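PDB 2OGJ: dihydroorotase from Agrobacterium tumefaciens, which hydrolyses the acetyl ester of (R)-mandelate in vitro and, less efficiently, acetyl glycolate, as a zinc-dependent member of the amidohydrolase superfamily. Local coordinates for residues Asp348-Leu359 against Arg370-Val381; Met297-Thr306 against Ala388-Ala396. All coordinates share one frame; numbering follows the deposited sequence.

Contact 1: Asp348-Leu359 against Arg370-Val381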
loop_
_atom_site.group_PDB
_atom_site.type_symbol
_atom_site.label_atom_id
_atom_site.label_comp_id
_atom_site.label_asym_id
_atom_site.label_seq_id
_atom_site.Cartn_x
_atom_site.Cartn_y
_atom_site.Cartn_z
ATOM N N ASP A 348 -40.858 14.444 -28.818
ATOM C CA ASP A 348 -39.594 13.799 -28.492
ATOM C C ASP A 348 -39.683 12.354 -28.975
ATOM O O ASP A 348 -39.846 11.424 -28.178
ATOM C CB ASP A 348 -39.366 13.871 -26.974
ATOM C CG ASP A 348 -37.975 13.421 -26.572
ATOM O OD1 ASP A 348 -37.593 13.557 -25.387
ATOM O OD2 ASP A 348 -37.260 12.917 -27.456
ATOM N N PHE A 349 -39.580 12.175 -30.290
ATOM C CA PHE A 349 -39.698 10.842 -30.890
ATOM C C PHE A 349 -38.428 10.274 -31.522
ATOM O O PHE A 349 -37.363 10.869 -31.496
ATOM C CB PHE A 349 -40.791 10.849 -31.965
ATOM C CG PHE A 349 -42.037 11.575 -31.569
ATOM C CD1 PHE A 349 -42.447 12.680 -32.292
ATOM C CD2 PHE A 349 -42.795 11.164 -30.484
ATOM C CE1 PHE A 349 -43.595 13.375 -31.949
ATOM C CE2 PHE A 349 -43.951 11.848 -30.121
ATOM C CZ PHE A 349 -44.355 12.953 -30.851
ATOM N N THR A 350 -38.569 9.085 -32.078
ATOM C CA THR A 350 -37.492 8.406 -32.769
ATOM C C THR A 350 -38.208 7.517 -33.775
ATOM O O THR A 350 -38.916 6.569 -33.426
ATOM C CB THR A 350 -36.581 7.560 -31.815
ATOM O OG1 THR A 350 -35.735 6.698 -32.593
ATOM C CG2 THR A 350 -37.417 6.732 -30.862
ATOM N N VAL A 351 -38.049 7.878 -35.038
ATOM C CA VAL A 351 -38.661 7.170 -36.135
ATOM C C VAL A 351 -37.694 6.093 -36.625
ATOM O O VAL A 351 -36.545 6.392 -36.955
ATOM C CB VAL A 351 -38.986 8.163 -37.243
ATOM C CG1 VAL A 351 -39.643 7.462 -38.409
ATOM C CG2 VAL A 351 -39.881 9.248 -36.668
ATOM N N PHE A 352 -38.166 4.846 -36.669
ATOM C CA PHE A 352 -37.333 3.720 -37.080
ATOM C C PHE A 352 -38.133 2.635 -37.752
ATOM O O PHE A 352 -39.342 2.513 -37.545
ATOM C CB PHE A 352 -36.645 3.102 -35.864
ATOM C CG PHE A 352 -37.601 2.439 -34.897
ATOM C CD1 PHE A 352 -37.792 1.049 -34.916
ATOM C CD2 PHE A 352 -38.285 3.203 -33.947
ATOM C CE1 PHE A 352 -38.640 0.427 -33.996
ATOM C CE2 PHE A 352 -39.135 2.595 -33.022
ATOM C CZ PHE A 352 -39.313 1.202 -33.043
ATOM N N ASP A 353 -37.429 1.837 -38.546
ATOM C CA ASP A 353 -38.030 0.720 -39.234
ATOM C C ASP A 353 -37.430 -0.568 -38.692
ATOM O O ASP A 353 -36.411 -0.551 -38.006
ATOM C CB ASP A 353 -37.766 0.820 -40.730
ATOM C CG ASP A 353 -38.809 1.658 -41.444
ATOM O OD1 ASP A 353 -40.010 1.357 -41.256
ATOM O OD2 ASP A 353 -38.432 2.604 -42.190
ATOM N N LEU A 354 -38.081 -1.682 -38.982
ATOM C CA LEU A 354 -37.591 -2.982 -38.557
ATOM C C LEU A 354 -37.594 -3.790 -39.847
ATOM O O LEU A 354 -38.607 -4.399 -40.193
ATOM C CB LEU A 354 -38.547 -3.595 -37.528
ATOM C CG LEU A 354 -38.045 -4.738 -36.639
ATOM C CD1 LEU A 354 -38.660 -6.040 -37.065
ATOM C CD2 LEU A 354 -36.525 -4.790 -36.687
ATOM N N VAL A 355 -36.465 -3.783 -40.551
ATOM C CA VAL A 355 -36.330 -4.464 -41.841
ATOM C C VAL A 355 -35.621 -5.822 -41.871
ATOM O O VAL A 355 -34.857 -6.175 -40.965
ATOM C CB VAL A 355 -35.603 -3.550 -42.837
ATOM C CG1 VAL A 355 -36.219 -2.172 -42.798
ATOM C CG2 VAL A 355 -34.130 -3.470 -42.490
ATOM N N ASP A 356 -35.879 -6.579 -42.934
ATOM C CA ASP A 356 -35.250 -7.880 -43.099
ATOM C C ASP A 356 -33.815 -7.690 -43.545
ATOM O O ASP A 356 -33.516 -6.812 -44.361
ATOM C CB ASP A 356 -35.989 -8.719 -44.136
ATOM C CG ASP A 356 -37.334 -9.199 -43.642
ATOM O OD1 ASP A 356 -37.426 -9.641 -42.475
ATOM O OD2 ASP A 356 -38.298 -9.153 -44.433
ATOM N N ALA A 357 -32.923 -8.504 -42.999
ATOM C CA ALA A 357 -31.526 -8.404 -43.366
ATOM C C ALA A 357 -30.801 -9.709 -43.111
ATOM O O ALA A 357 -31.398 -10.702 -42.679
ATOM C CB ALA A 357 -30.865 -7.289 -42.590
ATOM N N ASP A 358 -29.508 -9.695 -43.407
ATOM C CA ASP A 358 -28.645 -10.844 -43.194
ATOM C C ASP A 358 -27.308 -10.218 -42.817
ATOM O O ASP A 358 -26.376 -10.160 -43.622
ATOM C CB ASP A 358 -28.521 -11.669 -44.475
ATOM C CG ASP A 358 -27.629 -12.882 -44.302
ATOM O OD1 ASP A 358 -27.885 -13.676 -43.364
ATOM O OD2 ASP A 358 -26.681 -13.043 -45.108
ATOM N N LEU A 359 -27.234 -9.722 -41.587
ATOM C CA LEU A 359 -26.034 -9.060 -41.107
ATOM C C LEU A 359 -25.405 -9.818 -39.969
ATOM O O LEU A 359 -26.096 -10.349 -39.100
ATOM C CB LEU A 359 -26.365 -7.651 -40.617
ATOM C CG LEU A 359 -25.163 -6.823 -40.158
ATOM C CD1 LEU A 359 -24.258 -6.558 -41.349
ATOM C CD2 LEU A 359 -25.627 -5.513 -39.541
ATOM N N ARG A 370 -25.780 -13.806 -37.127
ATOM C CA ARG A 370 -26.265 -12.993 -38.244
ATOM C C ARG A 370 -27.726 -12.633 -38.077
ATOM O O ARG A 370 -28.609 -13.462 -38.292
ATOM C CB ARG A 370 -26.047 -13.704 -39.585
ATOM C CG ARG A 370 -26.574 -15.125 -39.665
ATOM C CD ARG A 370 -26.442 -15.684 -41.088
ATOM N NE ARG A 370 -25.055 -15.758 -41.557
ATOM C CZ ARG A 370 -24.366 -14.742 -42.074
ATOM N NH1 ARG A 370 -24.927 -13.543 -42.200
ATOM N NH2 ARG A 370 -23.111 -14.924 -42.484
ATOM N N LEU A 371 -27.956 -11.382 -37.689
ATOM C CA LEU A 371 -29.293 -10.842 -37.457
ATOM C C LEU A 371 -30.150 -10.828 -38.734
ATOM O O LEU A 371 -29.721 -10.362 -39.791
ATOM C CB LEU A 371 -29.174 -9.424 -36.876
ATOM C CG LEU A 371 -28.049 -9.245 -35.844
ATOM C CD1 LEU A 371 -27.830 -7.782 -35.547
ATOM C CD2 LEU A 371 -28.383 -10.007 -34.584
ATOM N N LYS A 372 -31.365 -11.351 -38.611
ATOM C CA LYS A 372 -32.307 -11.439 -39.722
ATOM C C LYS A 372 -33.266 -10.244 -39.785
ATOM O O LYS A 372 -33.974 -10.055 -40.775
ATOM C CB LYS A 372 -33.112 -12.740 -39.610
ATOM C CG LYS A 372 -32.274 -14.022 -39.639
ATOM C CD LYS A 372 -31.466 -14.112 -40.919
ATOM C CE LYS A 372 -30.828 -15.477 -41.083
ATOM N NZ LYS A 372 -29.987 -15.529 -42.319
ATOM N N ARG A 373 -33.291 -9.450 -38.720
ATOM C CA ARG A 373 -34.137 -8.265 -38.647
ATOM C C ARG A 373 -33.330 -7.157 -37.990
ATOM O O ARG A 373 -32.611 -7.393 -37.026
ATOM C CB ARG A 373 -35.399 -8.560 -37.848
ATOM C CG ARG A 373 -36.308 -9.541 -38.550
ATOM C CD ARG A 373 -37.225 -10.234 -37.573
ATOM N NE ARG A 373 -38.388 -9.439 -37.202
ATOM C CZ ARG A 373 -39.184 -9.731 -36.175
ATOM N NH1 ARG A 373 -38.935 -10.793 -35.417
ATOM N NH2 ARG A 373 -40.238 -8.970 -35.912
ATOM N N LEU A 374 -33.447 -5.947 -38.519
ATOM C CA LEU A 374 -32.686 -4.835 -37.988
ATOM C C LEU A 374 -33.425 -3.559 -37.654
ATOM O O LEU A 374 -34.141 -2.992 -38.484
ATOM C CB LEU A 374 -31.566 -4.481 -38.958
ATOM C CG LEU A 374 -30.484 -5.534 -39.118
ATOM C CD1 LEU A 374 -29.559 -5.105 -40.238
ATOM C CD2 LEU A 374 -29.734 -5.714 -37.803
ATOM N N PHE A 375 -33.249 -3.104 -36.421
ATOM C CA PHE A 375 -33.843 -1.847 -36.048
ATOM C C PHE A 375 -32.991 -0.863 -36.826
ATOM O O PHE A 375 -31.758 -0.941 -36.811
ATOM C CB PHE A 375 -33.737 -1.591 -34.548
ATOM C CG PHE A 375 -34.697 -2.398 -33.735
ATOM C CD1 PHE A 375 -34.388 -3.706 -33.367
ATOM C CD2 PHE A 375 -35.927 -1.860 -33.360
ATOM C CE1 PHE A 375 -35.291 -4.472 -32.640
ATOM C CE2 PHE A 375 -36.841 -2.615 -32.631
ATOM C CZ PHE A 375 -36.522 -3.925 -32.268
ATOM N N GLU A 376 -33.654 0.031 -37.547
ATOM C CA GLU A 376 -32.947 1.020 -38.341
ATOM C C GLU A 376 -33.560 2.410 -38.147
ATOM O O GLU A 376 -34.611 2.725 -38.705
ATOM C CB GLU A 376 -32.972 0.607 -39.814
ATOM C CG GLU A 376 -31.732 1.035 -40.564
ATOM C CD GLU A 376 -30.878 -0.143 -41.022
ATOM O OE1 GLU A 376 -31.027 -1.248 -40.455
ATOM O OE2 GLU A 376 -30.047 0.035 -41.945
ATOM N N PRO A 377 -32.911 3.254 -37.322
ATOM C CA PRO A 377 -33.418 4.604 -37.070
ATOM C C PRO A 377 -33.410 5.478 -38.315
ATOM O O PRO A 377 -32.485 5.418 -39.117
ATOM C CB PRO A 377 -32.497 5.123 -35.964
ATOM C CG PRO A 377 -31.244 4.370 -36.153
ATOM C CD PRO A 377 -31.722 2.982 -36.494
ATOM N N ARG A 378 -34.466 6.277 -38.459
ATOM C CA ARG A 378 -34.669 7.199 -39.590
ATOM C C ARG A 378 -34.585 8.651 -39.155
ATOM O O ARG A 378 -33.795 9.432 -39.699
ATOM C CB ARG A 378 -35.999 6.889 -40.246
ATOM C CG ARG A 378 -35.864 6.066 -41.504
ATOM C CD ARG A 378 -35.232 4.731 -41.226
ATOM N NE ARG A 378 -35.622 3.765 -42.249
ATOM C CZ ARG A 378 -34.787 3.007 -42.952
ATOM N NH1 ARG A 378 -33.478 3.078 -42.766
ATOM N NH2 ARG A 378 -35.275 2.165 -43.847
ATOM N N TYR A 379 -35.365 9.007 -38.175
ATOM C CA TYR A 379 -35.322 10.369 -37.688
ATOM C C TYR A 379 -35.488 10.432 -36.231
ATOM O O TYR A 379 -36.275 9.686 -35.638
ATOM C CB TYR A 379 -36.494 11.217 -38.160
ATOM C CG TYR A 379 -36.619 11.268 -39.659
ATOM C CD1 TYR A 379 -37.280 10.271 -40.364
ATOM C CD2 TYR A 379 -36.075 12.334 -40.348
ATOM C CE1 TYR A 379 -37.404 10.328 -41.718
ATOM C CE2 TYR A 379 -36.182 12.402 -41.731
ATOM C CZ TYR A 379 -36.849 11.390 -42.413
ATOM O OH TYR A 379 -36.954 11.438 -43.798
ATOM N N ALA A 380 -34.719 11.355 -35.699
ATOM C CA ALA A 380 -34.836 11.684 -34.321
ATOM C C ALA A 380 -35.292 13.108 -34.316
ATOM O O ALA A 380 -34.589 14.009 -34.768
ATOM C CB ALA A 380 -33.523 11.552 -33.574
ATOM N N VAL A 381 -36.491 13.323 -33.776
ATOM C CA VAL A 381 -37.173 14.592 -33.721
ATOM C C VAL A 381 -37.282 15.094 -32.313
ATOM O O VAL A 381 -38.049 14.570 -31.510
ATOM C CB VAL A 381 -38.604 14.424 -34.276
ATOM C CG1 VAL A 381 -39.236 15.760 -34.572
ATOM C CG2 VAL A 381 -38.584 13.576 -35.534
#
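Leu-354 lays its CD2 methyl over one face of the Phe-375 ring, a CH-pi contact 4.1 Å from CD2 to the ring centroid and only 11° off the ring normal. Phe-352 brings CE1 near the edge of the same ring, 3.6 Å from Phe-375 CD2; the two rings are oblique, their planes 36° apart. With CG of Leu-354 anti to the backbone N (chi1 -162°), its other methyl, CD1, packs against NE and NH2 of Arg-373. Phe-318 and Val-321 of helix 318-323 continue this apolar face.

The strands pair as an antiparallel hairpin. A classic beta bulge interrupts it where Val-351 O accepts from both Arg-378 N, at 2.6 Å, and Tyr-379 N. On the face that carries Val-351 and Tyr-379, Asp-353 forms a salt bridge with Arg-378, 3.0 Å from OD2 to NE, through the anti lone pair of OD2; Asp-353 OD1 is held by the backbone N of Ala-67.

Toward the hairpin's turn, Asp-358 OD1 bridges two cations: Lys-372 NZ at 3.0 Å and, more weakly, Arg-370 NH1, whose guanidinium also pairs with Glu-360. The chemistry thus divides: Phe-352, Leu-354 and Phe-375 pack apolar groups on helix 318-323, whereas Asp-353 and Asp-358 add salt bridges, and solvent probably moderates the exposed one at Asp-358.

Contact 2: Met297-Thr306 against Ala388-Ala396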
loop_
_atom_site.group_PDB
_atom_site.type_symbol
_atom_site.label_atom_id
_atom_site.label_comp_id
_atom_site.label_asym_id
_atom_site.label_seq_id
_atom_site.Cartn_x
_atom_site.Cartn_y
_atom_site.Cartn_z
HETATM N N MSE A 297 -17.269 1.280 -29.675
HETATM C CA MSE A 297 -18.086 1.802 -30.772
HETATM C C MSE A 297 -17.740 1.258 -32.143
HETATM O O MSE A 297 -18.621 0.774 -32.847
HETATM C CB MSE A 297 -18.065 3.344 -30.831
HETATM C CG MSE A 297 -18.938 3.900 -31.977
HETATM SE SE MSE A 297 -19.143 5.663 -31.997
HETATM C CE MSE A 297 -17.481 6.102 -32.320
ATOM N N ASN A 298 -16.476 1.304 -32.535
ATOM C CA ASN A 298 -16.169 0.824 -33.868
ATOM C C ASN A 298 -16.365 -0.672 -34.051
ATOM O O ASN A 298 -17.001 -1.100 -35.014
ATOM C CB ASN A 298 -14.754 1.214 -34.311
ATOM C CG ASN A 298 -14.503 0.898 -35.796
ATOM O OD1 ASN A 298 -15.001 1.593 -36.678
ATOM N ND2 ASN A 298 -13.746 -0.165 -36.066
ATOM N N PHE A 299 -15.847 -1.481 -33.139
ATOM C CA PHE A 299 -16.007 -2.895 -33.348
ATOM C C PHE A 299 -17.153 -3.623 -32.672
ATOM O O PHE A 299 -18.197 -3.832 -33.290
ATOM C CB PHE A 299 -14.719 -3.670 -33.064
ATOM C CG PHE A 299 -14.924 -5.163 -33.045
ATOM C CD1 PHE A 299 -15.547 -5.803 -34.108
ATOM C CD2 PHE A 299 -14.545 -5.921 -31.945
ATOM C CE1 PHE A 299 -15.791 -7.167 -34.072
ATOM C CE2 PHE A 299 -14.787 -7.288 -31.907
ATOM C CZ PHE A 299 -15.411 -7.909 -32.971
ATOM N N PRO A 300 -17.000 -4.003 -31.397
ATOM C CA PRO A 300 -18.131 -4.731 -30.800
ATOM C C PRO A 300 -19.505 -4.084 -31.045
ATOM O O PRO A 300 -20.266 -4.479 -31.925
ATOM C CB PRO A 300 -17.771 -4.780 -29.308
ATOM C CG PRO A 300 -16.302 -4.370 -29.254
ATOM C CD PRO A 300 -16.162 -3.381 -30.362
ATOM N N VAL A 301 -19.787 -3.075 -30.234
ATOM C CA VAL A 301 -21.032 -2.322 -30.253
ATOM C C VAL A 301 -21.011 -1.289 -31.353
ATOM O O VAL A 301 -20.095 -0.475 -31.415
ATOM C CB VAL A 301 -21.190 -1.545 -28.941
ATOM C CG1 VAL A 301 -22.592 -1.003 -28.806
ATOM C CG2 VAL A 301 -20.812 -2.421 -27.797
ATOM N N TRP A 302 -21.988 -1.285 -32.236
ATOM C CA TRP A 302 -21.926 -0.232 -33.234
ATOM C C TRP A 302 -22.799 0.919 -32.734
ATOM O O TRP A 302 -22.376 2.069 -32.684
ATOM C CB TRP A 302 -22.393 -0.753 -34.596
ATOM C CG TRP A 302 -21.459 -1.789 -35.179
ATOM C CD1 TRP A 302 -20.087 -1.758 -35.180
ATOM C CD2 TRP A 302 -21.829 -2.960 -35.912
ATOM N NE1 TRP A 302 -19.585 -2.826 -35.874
ATOM C CE2 TRP A 302 -20.630 -3.584 -36.335
ATOM C CE3 TRP A 302 -23.056 -3.546 -36.255
ATOM C CZ2 TRP A 302 -20.624 -4.763 -37.085
ATOM C CZ3 TRP A 302 -23.051 -4.717 -37.002
ATOM C CH2 TRP A 302 -21.838 -5.312 -37.408
ATOM N N ASP A 303 -24.010 0.583 -32.314
ATOM C CA ASP A 303 -24.939 1.574 -31.834
ATOM C C ASP A 303 -26.085 0.873 -31.127
ATOM O O ASP A 303 -26.168 -0.349 -31.142
ATOM C CB ASP A 303 -25.452 2.392 -33.010
ATOM C CG ASP A 303 -25.859 1.520 -34.198
ATOM O OD1 ASP A 303 -25.732 2.006 -35.338
ATOM O OD2 ASP A 303 -26.309 0.363 -34.009
ATOM N N LEU A 304 -26.958 1.653 -30.502
ATOM C CA LEU A 304 -28.098 1.111 -29.780
ATOM C C LEU A 304 -28.982 0.224 -30.663
ATOM O O LEU A 304 -29.446 -0.839 -30.226
ATOM C CB LEU A 304 -28.929 2.256 -29.201
ATOM C CG LEU A 304 -29.977 1.827 -28.188
ATOM C CD1 LEU A 304 -29.246 1.205 -27.003
ATOM C CD2 LEU A 304 -30.843 3.011 -27.752
ATOM N N ALA A 305 -29.215 0.662 -31.902
ATOM C CA ALA A 305 -30.054 -0.094 -32.828
ATOM C C ALA A 305 -29.510 -1.513 -33.039
ATOM O O ALA A 305 -30.263 -2.486 -33.004
ATOM C CB ALA A 305 -30.166 0.649 -34.167
ATOM N N THR A 306 -28.202 -1.638 -33.248
ATOM C CA THR A 306 -27.608 -2.954 -33.438
ATOM C C THR A 306 -27.771 -3.793 -32.161
ATOM O O THR A 306 -28.007 -5.002 -32.224
ATOM C CB THR A 306 -26.096 -2.850 -33.783
ATOM O OG1 THR A 306 -25.917 -2.064 -34.967
ATOM C CG2 THR A 306 -25.497 -4.244 -34.004
ATOM N N ALA A 388 -31.921 13.632 -39.230
ATOM C CA ALA A 388 -31.806 12.410 -40.022
ATOM C C ALA A 388 -30.909 11.442 -39.271
ATOM O O ALA A 388 -29.738 11.743 -39.004
ATOM C CB ALA A 388 -31.202 12.718 -41.397
ATOM N N ALA A 389 -31.473 10.289 -38.924
ATOM C CA ALA A 389 -30.748 9.257 -38.198
ATOM C C ALA A 389 -30.356 8.130 -39.133
ATOM O O ALA A 389 -30.933 7.967 -40.211
ATOM C CB ALA A 389 -31.607 8.706 -37.042
ATOM N N SER A 390 -29.367 7.357 -38.698
ATOM C CA SER A 390 -28.842 6.226 -39.455
ATOM C C SER A 390 -27.906 5.376 -38.587
ATOM O O SER A 390 -27.263 5.885 -37.656
ATOM C CB SER A 390 -28.092 6.738 -40.686
ATOM O OG SER A 390 -27.275 5.731 -41.254
ATOM N N ARG A 391 -27.847 4.078 -38.878
ATOM C CA ARG A 391 -26.981 3.175 -38.134
ATOM C C ARG A 391 -25.535 3.546 -38.401
ATOM O O ARG A 391 -25.230 4.125 -39.443
ATOM C CB ARG A 391 -27.232 1.719 -38.536
ATOM C CG ARG A 391 -28.435 1.112 -37.841
ATOM C CD ARG A 391 -28.715 -0.321 -38.272
ATOM N NE ARG A 391 -27.511 -1.142 -38.226
ATOM C CZ ARG A 391 -26.794 -1.476 -39.297
ATOM N NH1 ARG A 391 -27.167 -1.061 -40.504
ATOM N NH2 ARG A 391 -25.697 -2.216 -39.160
ATOM N N TYR A 392 -24.672 3.219 -37.436
ATOM C CA TYR A 392 -23.236 3.478 -37.477
ATOM C C TYR A 392 -22.569 2.561 -38.486
ATOM O O TYR A 392 -22.812 1.353 -38.519
ATOM C CB TYR A 392 -22.619 3.252 -36.085
ATOM C CG TYR A 392 -21.101 3.227 -36.067
ATOM C CD1 TYR A 392 -20.361 4.410 -36.037
ATOM C CD2 TYR A 392 -20.398 2.009 -36.132
ATOM C CE1 TYR A 392 -18.960 4.389 -36.079
ATOM C CE2 TYR A 392 -18.995 1.973 -36.177
ATOM C CZ TYR A 392 -18.284 3.164 -36.155
ATOM O OH TYR A 392 -16.909 3.142 -36.268
ATOM N N ILE A 393 -21.729 3.141 -39.320
ATOM C CA ILE A 393 -21.033 2.357 -40.310
ATOM C C ILE A 393 -19.598 2.242 -39.830
ATOM O O ILE A 393 -18.883 3.247 -39.722
ATOM C CB ILE A 393 -21.090 3.029 -41.712
ATOM C CG1 ILE A 393 -22.551 3.312 -42.090
ATOM C CG2 ILE A 393 -20.444 2.111 -42.759
ATOM C CD1 ILE A 393 -23.412 2.079 -42.075
ATOM N N PRO A 394 -19.164 1.012 -39.516
ATOM C CA PRO A 394 -17.804 0.772 -39.036
ATOM C C PRO A 394 -16.725 1.203 -40.008
ATOM O O PRO A 394 -16.554 0.605 -41.067
ATOM C CB PRO A 394 -17.791 -0.732 -38.747
ATOM C CG PRO A 394 -18.816 -1.272 -39.685
ATOM C CD PRO A 394 -19.919 -0.250 -39.614
ATOM N N ARG A 395 -16.024 2.274 -39.648
ATOM C CA ARG A 395 -14.926 2.792 -40.454
ATOM C C ARG A 395 -13.704 1.966 -40.119
ATOM O O ARG A 395 -12.692 2.493 -39.647
ATOM C CB ARG A 395 -14.654 4.257 -40.127
ATOM C CG ARG A 395 -15.711 5.183 -40.660
ATOM C CD ARG A 395 -15.536 6.603 -40.176
ATOM N NE ARG A 395 -16.749 7.375 -40.425
ATOM C CZ ARG A 395 -17.969 6.959 -40.086
ATOM N NH1 ARG A 395 -18.127 5.779 -39.489
ATOM N NH2 ARG A 395 -19.035 7.716 -40.338
ATOM N N ALA A 396 -13.819 0.662 -40.353
ATOM C CA ALA A 396 -12.745 -0.283 -40.088
ATOM C C ALA A 396 -13.237 -1.682 -40.435
ATOM O O ALA A 396 -12.515 -2.395 -41.170
ATOM C CB ALA A 396 -12.331 -0.221 -38.618
#
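Asp-303 uses both carboxylate oxygens, and three bonds grip them. OD1 reaches across to the backbone N of Tyr-392 at 2.6 Å, in an almost straight bond (176° at the hydrogen). OD2 turns back to its own segment and accepts from Thr-306 N and Thr-306 OG1, which approach from opposite faces of the carboxylate plane. Asp-303 is the N-cap of helix 304-313, and the 2.9 Å bond from Thr-306 N to Asp-303 OD2 is its capping bond. With CG between the backbone N and the carbonyl carbon (chi1 46°), the carboxylate lies between the helix start and the loop. With three donors fixing its rotation, the group illustrates how one buried acid can cap a helix and tether a passing loop.

Beyond this anchor, the Tyr-392 ring is wedged into the bend of 297-306. Met-297, present as selenomethionine, places CG over one face of the ring, 4.3 Å from CG to the ring centroid, while its selenium lies obliquely to the ring in a Met-aromatic contact. Trp-302 meets the ring through CB, which is 3.7 Å from Tyr-392 CD2. A hydrogen bond of 2.5 Å runs from Tyr-392 OH to Asn-298 OD1, which lies near the ring plane although the amide itself stands almost perpendicular to the ring (89°).

Pro-394 CB packs obliquely against the indole at Trp-302 NE1, and Arg-391 passes Ala-305 with its CG and Thr-306 at the edge of its guanidinium. The contact thus joins the last modelled residues, after strand 385-388, to the loop leading into helix 304-313, with Leu-359 of strand 348-362 against Trp-302 and Pro-377 of strand 368-382 against Ala-305.

In the fold
Contact 1 is nested within the chain loop that contact 2 closes, and their centres lie about 12 Å apart. They touch directly: Ala-389 N lies 2.6 Å from Arg-378 O, a probable hydrogen bond, and Arg-391 NH1 forms a long, weak ion pair with Glu-376 OE2, 3.4 Å away. Arg-391 NH2 also packs on Leu-359 CD2, so one arginine spans both contacts. Their relation to the binuclear zinc centre differs. Contact 1 lies away from the annotated sites, whereas in contact 2 the side chain of Met-297 is about 10 Å from those of the zinc ligands His-79 and Asp-291, and about 12 Å from a zinc ion.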